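Local coordinates for protein peptide from Structure-specific endonuclease subunit SLX4 (Saccharomyces cerevisiae, PDB 6J0Y) that carries an Rtt107 interacting motif and so probably links the structure-specific endonuclease SLX1-SLX4 to the Rtt107 scaffold protein, at residues B[24-28]-B[54-58]. Residues are numbered along the deposited sequence; the frame is centred on the assembly and turned at random.
Sequences KLVKH and IQLVD
K27 and I54 form a non-hydrogen-bonded pair where strand 27-32, an outer strand of this chain's three-stranded antiparallel sheet, joins strand 49-55 in the middle. Their side chains run side by side on the same face of the sheet, K27 CG lying 3.8 Å from I54 CD1, and L21 of the same chain packs against both. One residue back, V26 O accepts from Q55 N at 2.9 Å. Beyond that bond the two segments diverge, and a water takes over the pairing, accepting from V26 N at 3.0 Å and donating to Q55 O at 2.7 Å.

The other face carries Q55, with V26 and H28 around it. Q55 CG stands anti to the backbone N (chi1 -177°), which takes the extended side chain out alongside V26, V26 CB to Q55 CB 4.0 Å, and up to the edge of the imidazole. There H28 NE2 donates to Q55 OE1 at 2.7 Å. The oxygen sits at the ring edge, close to the imidazole plane, while the donor lies 21° off the carbonyl plane; ring and amide planes are 72° apart. This bond helps set the amide's rotation, and Q55 CA covers part of one ring face. With an alanine instead of H28, Q55 OE1 would probably lose this donor and the amide would be freer to turn.

Back on the K27 side, L25 touches two residues of 54-58: its CB meets I54 CG2, and CD2 extends toward V57. L25, I54 and V57 also pack on the chain of another protein, so the strand end at I54 and the loops beside it face that partner, probably Rtt107. The V57 contact is purely methyl to methyl, L25 CD2 meeting V57 CG1 at 4.1 Å.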
# COMPACT_ATOMS: atom_id res chain seq x y z
N LYS B 24 1.47 -4.57 -33.48
CA LYS B 24 2.26 -5.77 -33.22
C LYS B 24 2.09 -6.30 -31.80
O LYS B 24 2.50 -7.43 -31.52
CB LYS B 24 3.73 -5.50 -33.53
CG LYS B 24 4.00 -5.40 -35.03
CD LYS B 24 5.35 -4.78 -35.36
CE LYS B 24 5.54 -4.73 -36.88
NZ LYS B 24 6.75 -3.95 -37.31
N LEU B 25 1.50 -5.52 -30.90
CA LEU B 25 1.14 -6.01 -29.58
C LEU B 25 -0.13 -6.85 -29.66
O LEU B 25 -1.08 -6.50 -30.36
CB LEU B 25 0.94 -4.84 -28.61
CG LEU B 25 2.16 -3.97 -28.29
CD1 LEU B 25 1.76 -2.73 -27.49
CD2 LEU B 25 3.21 -4.75 -27.53
N VAL B 26 -0.15 -7.96 -28.92
CA VAL B 26 -1.31 -8.85 -28.87
C VAL B 26 -2.20 -8.41 -27.71
O VAL B 26 -1.77 -8.42 -26.55
CB VAL B 26 -0.88 -10.32 -28.72
CG1 VAL B 26 -2.10 -11.21 -28.53
CG2 VAL B 26 -0.08 -10.76 -29.93
N LYS B 27 -3.43 -8.00 -28.03
CA LYS B 27 -4.42 -7.62 -27.02
C LYS B 27 -5.24 -8.84 -26.63
O LYS B 27 -5.95 -9.40 -27.48
CB LYS B 27 -5.34 -6.52 -27.55
CG LYS B 27 -4.64 -5.24 -27.98
CD LYS B 27 -5.53 -4.45 -28.93
CE LYS B 27 -4.99 -3.05 -29.19
NZ LYS B 27 -5.65 -2.38 -30.35
N HIS B 28 -5.18 -9.23 -25.36
CA HIS B 28 -6.07 -10.29 -24.89
C HIS B 28 -7.50 -9.79 -24.76
O HIS B 28 -8.44 -10.47 -25.19
CB HIS B 28 -5.59 -10.84 -23.54
CG HIS B 28 -4.37 -11.71 -23.66
ND1 HIS B 28 -3.69 -12.18 -22.56
CD2 HIS B 28 -3.73 -12.20 -24.74
CE1 HIS B 28 -2.67 -12.92 -22.96
NE2 HIS B 28 -2.67 -12.95 -24.28
N ILE B 54 -2.51 -6.54 -22.26
CA ILE B 54 -1.53 -6.65 -23.34
C ILE B 54 -0.64 -7.84 -23.02
O ILE B 54 -0.02 -7.89 -21.95
CB ILE B 54 -0.72 -5.35 -23.49
CG1 ILE B 54 -1.64 -4.16 -23.76
CG2 ILE B 54 0.36 -5.52 -24.56
CD1 ILE B 54 -2.31 -4.19 -25.12
N GLN B 55 -0.57 -8.80 -23.94
CA GLN B 55 0.31 -9.95 -23.73
C GLN B 55 1.78 -9.53 -23.68
O GLN B 55 2.24 -8.71 -24.49
CB GLN B 55 0.10 -10.97 -24.85
CG GLN B 55 0.89 -12.24 -24.72
CD GLN B 55 0.49 -13.23 -25.79
OE1 GLN B 55 -0.57 -13.86 -25.70
NE2 GLN B 55 1.30 -13.35 -26.82
N LEU B 56 2.54 -10.12 -22.75
CA LEU B 56 3.99 -9.92 -22.72
C LEU B 56 4.61 -10.37 -24.04
O LEU B 56 4.26 -11.42 -24.59
CB LEU B 56 4.62 -10.70 -21.57
CG LEU B 56 4.33 -10.33 -20.12
CD1 LEU B 56 5.12 -11.25 -19.18
CD2 LEU B 56 4.70 -8.87 -19.85
N VAL B 57 5.54 -9.56 -24.57
CA VAL B 57 6.16 -9.91 -25.84
C VAL B 57 7.05 -11.12 -25.65
O VAL B 57 7.68 -11.30 -24.60
CB VAL B 57 6.93 -8.71 -26.42
CG1 VAL B 57 6.04 -7.48 -26.50
CG2 VAL B 57 8.16 -8.42 -25.60
N ASP B 58 7.10 -11.98 -26.67
CA ASP B 58 7.80 -13.26 -26.56
C ASP B 58 9.32 -13.07 -26.57
O ASP B 58 9.89 -12.57 -27.54
CB ASP B 58 7.39 -14.20 -27.70
CG ASP B 58 5.89 -14.50 -27.70
OD1 ASP B 58 5.33 -14.72 -26.60
OD2 ASP B 58 5.28 -14.52 -28.79
O HOH W 1 2.12 -8.61 -27.15